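Local coordinates for intimin (Escherichia coli, PDB 1F00), which is a bacterial adhesin of enteropathogenic strains whose C-terminal fragment, built of immunoglobulin-like and C-type lectin-like domains, binds the intimin receptor, at residues 21-26 against 63-68; 117-122 against 155-160; 122-127 against 228-233. All coordinates share one frame; numbering follows the deposited sequence.

Contact 1: residues 21-26 against 63-68; sequences ITYTVK and VTLTST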
loop_
_atom_site.group_PDB
_atom_site.type_symbol
_atom_site.label_atom_id
_atom_site.label_comp_id
_atom_site.label_asym_id
_atom_site.label_seq_id
_atom_site.Cartn_x
_atom_site.Cartn_y
_atom_site.Cartn_z
ATOM N N ILE A 21 16.076 -13.071 17.658
ATOM C CA ILE A 21 17.072 -12.136 18.134
ATOM C C ILE A 21 18.048 -12.995 18.921
ATOM O O ILE A 21 17.644 -13.753 19.802
ATOM C CB ILE A 21 16.445 -11.069 19.054
ATOM C CG1 ILE A 21 15.500 -10.183 18.234
ATOM C CG2 ILE A 21 17.538 -10.243 19.717
ATOM C CD1 ILE A 21 14.935 -8.994 18.988
ATOM N N THR A 22 19.329 -12.904 18.587
ATOM C CA THR A 22 20.318 -13.699 19.289
ATOM C C THR A 22 21.074 -12.874 20.319
ATOM O O THR A 22 21.590 -11.793 20.026
ATOM C CB THR A 22 21.308 -14.392 18.300
ATOM O OG1 THR A 22 22.522 -14.731 18.983
ATOM C CG2 THR A 22 21.618 -13.509 17.131
ATOM N N TYR A 23 21.094 -13.389 21.542
ATOM C CA TYR A 23 21.779 -12.739 22.647
ATOM C C TYR A 23 23.109 -13.429 22.882
ATOM O O TYR A 23 23.196 -14.658 22.870
ATOM C CB TYR A 23 20.932 -12.816 23.922
ATOM C CG TYR A 23 19.656 -12.011 23.867
ATOM C CD1 TYR A 23 18.537 -12.483 23.184
ATOM C CD2 TYR A 23 19.574 -10.765 24.486
ATOM C CE1 TYR A 23 17.367 -11.732 23.121
ATOM C CE2 TYR A 23 18.416 -10.009 24.428
ATOM C CZ TYR A 23 17.315 -10.498 23.744
ATOM O OH TYR A 23 16.158 -9.758 23.695
ATOM N N THR A 24 24.149 -12.637 23.091
ATOM C CA THR A 24 25.462 -13.197 23.338
ATOM C C THR A 24 26.036 -12.630 24.630
ATOM O O THR A 24 26.127 -11.415 24.798
ATOM C CB THR A 24 26.428 -12.894 22.169
ATOM O OG1 THR A 24 25.869 -13.385 20.941
ATOM C CG2 THR A 24 27.773 -13.572 22.407
ATOM N N VAL A 25 26.394 -13.516 25.555
ATOM C CA VAL A 25 26.981 -13.089 26.818
ATOM C C VAL A 25 28.411 -13.596 26.902
ATOM O O VAL A 25 28.784 -14.563 26.236
ATOM C CB VAL A 25 26.203 -13.630 28.045
ATOM C CG1 VAL A 25 24.821 -13.015 28.103
ATOM C CG2 VAL A 25 26.115 -15.146 27.983
ATOM N N LYS A 26 29.217 -12.925 27.714
ATOM C CA LYS A 26 30.601 -13.329 27.899
ATOM C C LYS A 26 30.841 -13.405 29.397
ATOM O O LYS A 26 30.499 -12.479 30.135
ATOM C CB LYS A 26 31.548 -12.313 27.257
ATOM C CG LYS A 26 33.014 -12.698 27.350
ATOM C CD LYS A 26 33.904 -11.710 26.618
ATOM C CE LYS A 26 35.357 -12.161 26.655
ATOM N NZ LYS A 26 36.263 -11.246 25.911
ATOM N N VAL A 63 21.994 -17.619 22.887
ATOM C CA VAL A 63 20.625 -18.131 22.828
ATOM C C VAL A 63 19.799 -17.207 21.931
ATOM O O VAL A 63 20.174 -16.055 21.714
ATOM C CB VAL A 63 19.969 -18.182 24.221
ATOM C CG1 VAL A 63 20.736 -19.135 25.125
ATOM C CG2 VAL A 63 19.923 -16.784 24.824
ATOM N N THR A 64 18.686 -17.713 21.406
ATOM C CA THR A 64 17.828 -16.915 20.534
ATOM C C THR A 64 16.432 -16.738 21.116
ATOM O O THR A 64 15.956 -17.574 21.886
ATOM C CB THR A 64 17.700 -17.551 19.136
ATOM O OG1 THR A 64 17.193 -18.883 19.261
ATOM C CG2 THR A 64 19.051 -17.587 18.442
ATOM N N LEU A 65 15.779 -15.643 20.734
ATOM C CA LEU A 65 14.439 -15.320 21.217
ATOM C C LEU A 65 13.493 -15.046 20.046
ATOM O O LEU A 65 13.859 -14.361 19.093
ATOM C CB LEU A 65 14.501 -14.071 22.110
ATOM C CG LEU A 65 13.340 -13.630 23.016
ATOM C CD1 LEU A 65 13.565 -12.179 23.413
ATOM C CD2 LEU A 65 12.003 -13.745 22.320
ATOM N N THR A 66 12.280 -15.582 20.133
ATOM C CA THR A 66 11.256 -15.371 19.112
ATOM C C THR A 66 9.961 -15.055 19.854
ATOM O O THR A 66 9.888 -15.231 21.072
ATOM C CB THR A 66 11.035 -16.628 18.252
ATOM O OG1 THR A 66 10.551 -17.692 19.078
ATOM C CG2 THR A 66 12.338 -17.058 17.599
ATOM N N SER A 67 8.943 -14.589 19.138
ATOM C CA SER A 67 7.673 -14.264 19.776
ATOM C C SER A 67 6.506 -14.347 18.798
ATOM O O SER A 67 6.667 -14.093 17.604
ATOM C CB SER A 67 7.740 -12.860 20.384
ATOM O OG SER A 67 6.555 -12.548 21.095
ATOM N N THR A 68 5.333 -14.709 19.311
ATOM C CA THR A 68 4.140 -14.804 18.479
ATOM C C THR A 68 3.254 -13.584 18.699
ATOM O O THR A 68 2.265 -13.385 17.993
ATOM C CB THR A 68 3.319 -16.075 18.793
ATOM O OG1 THR A 68 2.881 -16.044 20.156
ATOM C CG2 THR A 68 4.157 -17.320 18.555
#
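Tyr23 lies across Leu65 on the buried face of two antiparallel strands, 21-26 and 63-66. Its side chain starts beside Val63: Tyr23 CB is 4.2 Å from Val63 CG2. With CG anti to the carbonyl carbon (chi1 -67°), the ring runs past the Val63 carbonyl toward Leu65. CD1 passes the carbonyl oxygen of Val63, which sits near the ring plane at its edge. Tyr23 CE1 then meets Leu65 CB at 3.8 Å. Leu65 CD1 is equally near to it. At the tip, Tyr23 OH packs against Leu65 CD1 at 3.6 Å, a plain van der Waals contact. Ile21 points to this same face, and Val91 of strand 91-94 touches both Ile21 and Tyr23 there. Phe93 of that strand touches Leu65.

The backbones are joined by two pairs of hydrogen bonds. The N-H of each of Ile21 and Leu65 donates to the C=O of the other. Tyr23 N donates to Val63 O at 2.8 Å, and Val63 N returns a longer bond of 3.2 Å to Tyr23 O. Between them, Thr22 and Thr64 form the non-hydrogen-bonded pair on the other face. There Thr64 CG2 rests on Thr22 CB at 3.9 Å.

This is the pattern of one sheet of an immunoglobulin-like beta sandwich, here the bacterial Ig-like domain of group 1. The apolar face packs on strand 91-94 of the other sheet, and the threonine face is partly exposed.

Contact 2: residues 117-122 against 155-160; sequences TVWLQY and VTLKEK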
loop_
_atom_site.group_PDB
_atom_site.type_symbol
_atom_site.label_atom_id
_atom_site.label_comp_id
_atom_site.label_asym_id
_atom_site.label_seq_id
_atom_site.Cartn_x
_atom_site.Cartn_y
_atom_site.Cartn_z
ATOM N N THR A 117 -10.960 -2.449 -12.273
ATOM C CA THR A 117 -10.209 -2.794 -13.477
ATOM C C THR A 117 -10.498 -1.792 -14.590
ATOM O O THR A 117 -10.026 -1.943 -15.718
ATOM C CB THR A 117 -10.554 -4.200 -13.973
ATOM O OG1 THR A 117 -11.960 -4.286 -14.217
ATOM C CG2 THR A 117 -10.147 -5.238 -12.936
ATOM N N VAL A 118 -11.305 -0.785 -14.259
ATOM C CA VAL A 118 -11.643 0.306 -15.173
ATOM C C VAL A 118 -11.218 1.538 -14.386
ATOM O O VAL A 118 -11.720 1.788 -13.288
ATOM C CB VAL A 118 -13.156 0.366 -15.468
ATOM C CG1 VAL A 118 -13.457 1.512 -16.420
ATOM C CG2 VAL A 118 -13.609 -0.945 -16.078
ATOM N N TRP A 119 -10.277 2.301 -14.924
ATOM C CA TRP A 119 -9.772 3.456 -14.192
ATOM C C TRP A 119 -10.110 4.826 -14.725
ATOM O O TRP A 119 -9.831 5.137 -15.882
ATOM C CB TRP A 119 -8.244 3.435 -14.106
ATOM C CG TRP A 119 -7.590 2.244 -13.501
ATOM C CD1 TRP A 119 -8.183 1.200 -12.853
ATOM C CD2 TRP A 119 -6.182 1.991 -13.475
ATOM N NE1 TRP A 119 -7.225 0.305 -12.424
ATOM C CE2 TRP A 119 -5.987 0.769 -12.795
ATOM C CE3 TRP A 119 -5.065 2.683 -13.962
ATOM C CZ2 TRP A 119 -4.717 0.218 -12.591
ATOM C CZ3 TRP A 119 -3.799 2.137 -13.759
ATOM C CH2 TRP A 119 -3.640 0.913 -13.079
ATOM N N LEU A 120 -10.699 5.653 -13.873
ATOM C CA LEU A 120 -10.945 7.030 -14.254
ATOM C C LEU A 120 -9.511 7.554 -14.114
ATOM O O LEU A 120 -8.889 7.357 -13.068
ATOM C CB LEU A 120 -11.845 7.716 -13.223
ATOM C CG LEU A 120 -12.000 9.233 -13.350
ATOM C CD1 LEU A 120 -12.624 9.580 -14.698
ATOM C CD2 LEU A 120 -12.877 9.749 -12.209
ATOM N N GLN A 121 -8.961 8.186 -15.143
ATOM C CA GLN A 121 -7.591 8.682 -15.005
ATOM C C GLN A 121 -7.495 9.669 -13.849
ATOM O O GLN A 121 -8.325 10.573 -13.720
ATOM C CB GLN A 121 -7.098 9.363 -16.285
ATOM C CG GLN A 121 -5.590 9.610 -16.243
ATOM C CD GLN A 121 -5.034 10.289 -17.487
ATOM O OE1 GLN A 121 -3.920 9.997 -17.909
ATOM N NE2 GLN A 121 -5.798 11.206 -18.064
ATOM N N TYR A 122 -6.481 9.484 -13.011
ATOM C CA TYR A 122 -6.252 10.335 -11.851
ATOM C C TYR A 122 -7.260 10.074 -10.743
ATOM O O TYR A 122 -7.427 10.882 -9.834
ATOM C CB TYR A 122 -6.244 11.812 -12.269
ATOM C CG TYR A 122 -5.166 12.087 -13.297
ATOM C CD1 TYR A 122 -5.438 12.820 -14.451
ATOM C CD2 TYR A 122 -3.885 11.550 -13.144
ATOM C CE1 TYR A 122 -4.462 13.003 -15.435
ATOM C CE2 TYR A 122 -2.904 11.727 -14.117
ATOM C CZ TYR A 122 -3.198 12.452 -15.260
ATOM O OH TYR A 122 -2.234 12.622 -16.226
ATOM N N VAL A 155 -3.118 6.499 -3.275
ATOM C CA VAL A 155 -2.604 6.255 -4.616
ATOM C C VAL A 155 -3.412 6.967 -5.694
ATOM O O VAL A 155 -4.632 7.050 -5.612
ATOM C CB VAL A 155 -2.614 4.744 -4.943
ATOM C CG1 VAL A 155 -2.174 4.522 -6.402
ATOM C CG2 VAL A 155 -1.694 3.996 -3.980
ATOM N N THR A 156 -2.715 7.483 -6.701
ATOM C CA THR A 156 -3.367 8.143 -7.820
ATOM C C THR A 156 -3.029 7.332 -9.068
ATOM O O THR A 156 -1.864 7.165 -9.406
ATOM C CB THR A 156 -2.872 9.590 -8.003
ATOM O OG1 THR A 156 -3.173 10.351 -6.826
ATOM C CG2 THR A 156 -3.545 10.236 -9.205
ATOM N N LEU A 157 -4.055 6.816 -9.734
ATOM C CA LEU A 157 -3.864 6.021 -10.945
ATOM C C LEU A 157 -3.652 6.952 -12.137
ATOM O O LEU A 157 -4.445 7.863 -12.365
ATOM C CB LEU A 157 -5.087 5.129 -11.161
ATOM C CG LEU A 157 -5.361 4.196 -9.975
ATOM C CD1 LEU A 157 -6.632 3.418 -10.220
ATOM C CD2 LEU A 157 -4.181 3.243 -9.774
ATOM N N LYS A 158 -2.595 6.715 -12.909
ATOM C CA LYS A 158 -2.283 7.596 -14.031
ATOM C C LYS A 158 -2.310 6.997 -15.437
ATOM O O LYS A 158 -2.925 7.568 -16.340
ATOM C CB LYS A 158 -0.926 8.243 -13.774
ATOM C CG LYS A 158 -0.851 8.888 -12.402
ATOM C CD LYS A 158 0.572 9.106 -11.939
ATOM C CE LYS A 158 1.190 10.354 -12.518
ATOM N NZ LYS A 158 2.553 10.575 -11.927
ATOM N N GLU A 159 -1.646 5.860 -15.635
ATOM C CA GLU A 159 -1.613 5.241 -16.960
ATOM C C GLU A 159 -1.784 3.726 -16.895
ATOM O O GLU A 159 -1.471 3.092 -15.886
ATOM C CB GLU A 159 -0.286 5.561 -17.655
ATOM C CG GLU A 159 0.016 7.050 -17.850
ATOM C CD GLU A 159 -0.862 7.714 -18.906
ATOM O OE1 GLU A 159 -1.503 6.998 -19.704
ATOM O OE2 GLU A 159 -0.894 8.962 -18.946
ATOM N N LYS A 160 -2.265 3.148 -17.989
ATOM C CA LYS A 160 -2.468 1.712 -18.051
ATOM C C LYS A 160 -1.146 0.962 -17.931
ATOM O O LYS A 160 -0.206 1.195 -18.688
ATOM C CB LYS A 160 -3.165 1.332 -19.354
ATOM C CG LYS A 160 -4.541 1.955 -19.511
ATOM C CD LYS A 160 -5.208 1.530 -20.815
ATOM C CE LYS A 160 -5.492 0.040 -20.850
ATOM N NZ LYS A 160 -6.139 -0.356 -22.135
HETATM O O HOH W 1 -0.276 10.531 -16.810
#
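Trp119 and Leu157 both set CG anti to the carbonyl carbon, with chi1 near -58° in each. These torsions lay Leu157 over one face of the indole, and the two side chains cross at about a right angle. Leu157 CD1 sits over the five-membered ring, 3.5 Å from its centroid and 8° off the ring normal. This is a CH-pi contact. Leu157 CB packs on Trp119 CE3, and Leu157 CD2 comes near Trp119 CH2 and CZ3 at the far end of the six-membered ring. The carbonyl oxygen of Glu159 lies at the indole edge, 3.3 Å from Trp119 CZ3. The indole N-H is used elsewhere: NE1 is hydrogen-bonded to Pro116 O.

One hydrogen bond links the backbones directly. Tyr122 N donates to Leu157 O at 2.7 Å, nearly along the C=O axis, although the angle at the hydrogen is only 139°.

The Tyr122 ring lies against the preceding side chain: Gln121 CG is over the centre of one face. Lys158 CG meets Tyr122 CE2 at the ring edge at 3.9 Å. Thr156 CG2 touches Tyr122 CA. At the phenol end a water joins the two segments. It is 2.9 Å from Tyr122 OH and donates to Glu159 OE2 at 2.7 Å. Lys158 NZ turns away to Pro143 O.

Around this contact, Leu185 of strand 184-190 touches Trp119 and Glu159, and Trp224 of helix 214-224 touches Leu157. Strand 118-120 pairs with strand 184-190 of the lectin-like part, whereas strand 154-157 belongs to an Ig-like sheet. The arrangement is an interdomain junction, where a tryptophan-leucine contact lies between the Ig-like and C-type lectin-like folds.

Contact 3: residues 122-127 against 228-233; sequences YGQVNL and NKYEYY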
loop_
_atom_site.group_PDB
_atom_site.type_symbol
_atom_site.label_atom_id
_atom_site.label_comp_id
_atom_site.label_asym_id
_atom_site.label_seq_id
_atom_site.Cartn_x
_atom_site.Cartn_y
_atom_site.Cartn_z
ATOM N N TYR A 122 -6.481 9.484 -13.011
ATOM C CA TYR A 122 -6.252 10.335 -11.851
ATOM C C TYR A 122 -7.260 10.074 -10.743
ATOM O O TYR A 122 -7.427 10.882 -9.834
ATOM C CB TYR A 122 -6.244 11.812 -12.269
ATOM C CG TYR A 122 -5.166 12.087 -13.297
ATOM C CD1 TYR A 122 -5.438 12.820 -14.451
ATOM C CD2 TYR A 122 -3.885 11.550 -13.144
ATOM C CE1 TYR A 122 -4.462 13.003 -15.435
ATOM C CE2 TYR A 122 -2.904 11.727 -14.117
ATOM C CZ TYR A 122 -3.198 12.452 -15.260
ATOM O OH TYR A 122 -2.234 12.622 -16.226
ATOM N N GLY A 123 -7.941 8.936 -10.836
ATOM C CA GLY A 123 -8.865 8.549 -9.791
ATOM C C GLY A 123 -7.942 8.231 -8.626
ATOM O O GLY A 123 -6.759 7.943 -8.843
ATOM N N GLN A 124 -8.452 8.280 -7.399
ATOM C CA GLN A 124 -7.614 8.015 -6.238
ATOM C C GLN A 124 -8.191 6.996 -5.257
ATOM O O GLN A 124 -9.397 6.960 -5.018
ATOM C CB GLN A 124 -7.338 9.334 -5.512
ATOM C CG GLN A 124 -6.592 10.343 -6.370
ATOM C CD GLN A 124 -6.560 11.722 -5.754
ATOM O OE1 GLN A 124 -7.605 12.332 -5.517
ATOM N NE2 GLN A 124 -5.361 12.226 -5.496
ATOM N N VAL A 125 -7.315 6.163 -4.701
ATOM C CA VAL A 125 -7.726 5.158 -3.729
ATOM C C VAL A 125 -6.796 5.208 -2.520
ATOM O O VAL A 125 -5.644 5.638 -2.628
ATOM C CB VAL A 125 -7.695 3.729 -4.326
ATOM C CG1 VAL A 125 -8.583 3.664 -5.554
ATOM C CG2 VAL A 125 -6.260 3.321 -4.673
ATOM N N ASN A 126 -7.306 4.799 -1.362
ATOM C CA ASN A 126 -6.494 4.786 -0.152
ATOM C C ASN A 126 -6.099 3.359 0.213
ATOM O O ASN A 126 -6.955 2.481 0.328
ATOM C CB ASN A 126 -7.247 5.402 1.035
ATOM C CG ASN A 126 -7.483 6.897 0.877
ATOM O OD1 ASN A 126 -6.621 7.631 0.396
ATOM N ND2 ASN A 126 -8.654 7.354 1.305
ATOM N N LEU A 127 -4.801 3.128 0.379
ATOM C CA LEU A 127 -4.308 1.813 0.776
ATOM C C LEU A 127 -4.029 1.877 2.270
ATOM O O LEU A 127 -3.449 2.852 2.753
ATOM C CB LEU A 127 -3.006 1.459 0.049
ATOM C CG LEU A 127 -3.001 1.392 -1.480
ATOM C CD1 LEU A 127 -1.717 0.712 -1.937
ATOM C CD2 LEU A 127 -4.208 0.621 -1.985
ATOM N N ASN A 228 -15.597 14.779 -9.727
ATOM C CA ASN A 228 -15.056 15.967 -9.077
ATOM C C ASN A 228 -14.725 15.796 -7.601
ATOM O O ASN A 228 -14.460 16.770 -6.899
ATOM C CB ASN A 228 -15.982 17.172 -9.286
ATOM C CG ASN A 228 -17.353 16.982 -8.675
ATOM O OD1 ASN A 228 -18.138 17.923 -8.610
ATOM N ND2 ASN A 228 -17.650 15.772 -8.230
ATOM N N LYS A 229 -14.743 14.551 -7.134
ATOM C CA LYS A 229 -14.388 14.250 -5.754
ATOM C C LYS A 229 -12.878 14.049 -5.745
ATOM O O LYS A 229 -12.241 14.036 -4.692
ATOM C CB LYS A 229 -15.082 12.973 -5.280
ATOM C CG LYS A 229 -16.535 13.175 -4.902
ATOM C CD LYS A 229 -16.655 14.044 -3.664
ATOM C CE LYS A 229 -18.114 14.241 -3.287
ATOM N NZ LYS A 229 -18.825 12.933 -3.204
ATOM N N TYR A 230 -12.317 13.892 -6.941
ATOM C CA TYR A 230 -10.887 13.695 -7.099
ATOM C C TYR A 230 -10.196 15.016 -7.419
ATOM O O TYR A 230 -10.674 15.804 -8.233
ATOM C CB TYR A 230 -10.623 12.646 -8.184
ATOM C CG TYR A 230 -11.305 11.339 -7.849
ATOM C CD1 TYR A 230 -12.557 11.027 -8.375
ATOM C CD2 TYR A 230 -10.757 10.477 -6.899
ATOM C CE1 TYR A 230 -13.254 9.892 -7.953
ATOM C CE2 TYR A 230 -11.442 9.345 -6.472
ATOM C CZ TYR A 230 -12.691 9.061 -6.997
ATOM O OH TYR A 230 -13.385 7.971 -6.530
ATOM N N GLU A 231 -9.076 15.242 -6.740
ATOM C CA GLU A 231 -8.280 16.455 -6.869
ATOM C C GLU A 231 -8.185 17.006 -8.286
ATOM O O GLU A 231 -8.430 18.190 -8.521
ATOM C CB GLU A 231 -6.869 16.183 -6.330
ATOM C CG GLU A 231 -5.938 17.376 -6.302
ATOM C CD GLU A 231 -6.481 18.520 -5.465
ATOM O OE1 GLU A 231 -7.135 18.247 -4.433
ATOM O OE2 GLU A 231 -6.242 19.692 -5.834
ATOM N N TYR A 232 -7.836 16.140 -9.229
ATOM C CA TYR A 232 -7.673 16.544 -10.617
ATOM C C TYR A 232 -8.891 17.204 -11.265
ATOM O O TYR A 232 -8.738 18.109 -12.076
ATOM C CB TYR A 232 -7.258 15.338 -11.459
ATOM C CG TYR A 232 -6.917 15.676 -12.891
ATOM C CD1 TYR A 232 -5.670 16.200 -13.230
ATOM C CD2 TYR A 232 -7.833 15.446 -13.915
ATOM C CE1 TYR A 232 -5.341 16.474 -14.567
ATOM C CE2 TYR A 232 -7.517 15.720 -15.248
ATOM C CZ TYR A 232 -6.273 16.229 -15.564
ATOM O OH TYR A 232 -5.956 16.456 -16.881
ATOM N N TYR A 233 -10.093 16.748 -10.922
ATOM C CA TYR A 233 -11.310 17.303 -11.522
ATOM C C TYR A 233 -12.132 18.160 -10.555
ATOM O O TYR A 233 -13.284 18.495 -10.844
ATOM C CB TYR A 233 -12.215 16.174 -12.044
ATOM C CG TYR A 233 -11.522 15.132 -12.900
ATOM C CD1 TYR A 233 -10.952 13.995 -12.327
ATOM C CD2 TYR A 233 -11.451 15.276 -14.287
ATOM C CE1 TYR A 233 -10.328 13.018 -13.116
ATOM C CE2 TYR A 233 -10.829 14.312 -15.086
ATOM C CZ TYR A 233 -10.269 13.186 -14.492
ATOM O OH TYR A 233 -9.648 12.238 -15.278
HETATM O O HOH W 2 -6.838 13.462 -8.770
#
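Tyr122 and Tyr232 make the main aromatic contact. Their rings meet obliquely, with centroids 4.4 Å apart and planes at 44°. Tyr122 CD1 does most of the touching. Tyr122 CD1 lies over the centre of the Tyr232 ring and is 3.6 Å from Tyr232 CG. Tyr232 has CG anti to its backbone N (chi1 -174°), which carries the ring across to Tyr122. The edge of the Tyr232 ring points at Tyr233, its CD2 lying over the centre of the Tyr233 ring.

A second aromatic contact involves backbone. Gly123 CA stands over one face of the Tyr230 ring, 4.3 Å from its centroid, as a CH-pi contact offset toward the rim. Next to it, Gln124 N comes to 3.2 Å from Tyr230 CD2, and Gln124 CB packs against the same ring carbon.

Polar links are few. Glu231 N donates a weak hydrogen bond of 3.5 Å to Gln124 OE1. The other end of that amide, NE2, is held by Thr156 OG1. A water bridges the backbones more firmly: it donates to Tyr122 O at 2.9 Å and accepts from Tyr232 N at the same distance. Farther out, Tyr230 OH is bonded to Trp224 O and Gly108 N, Tyr233 OH to Gln121 O, and Glu231 OE2 forms a salt bridge with Lys234.

The chemistry implies that the 228-233 loop of the lectin-like part is held against the 122-124 end of the Ig-like part mainly by tyrosine rings. Across the two segments, polar bonding amounts to one weak bond and one water bridge. The phenol groups of Tyr230 and Tyr233 instead tie the loop to neighbouring parts of the chain.

In the fold
Contact 1 stands apart. Its centre is 47 Å from that of contact 2 and the same distance from that of contact 3, and nearest atoms stay at least about 23 Å away. It belongs to a separate Ig-like domain of this elongated chain. Contacts 2 and 3 form one region, with centres 9 Å apart. They share Tyr122, which touches both the 155-160 segment and the 228-233 loop. A hydrogen bond of 2.6 Å between Gln121 O and Tyr233 OH links them further. The Ig-like sides of both contacts lie at strands 124-130 and 154-157, neighbours in one sheet. Strand 118-120 and the 228-233 loop supply the lectin-like side.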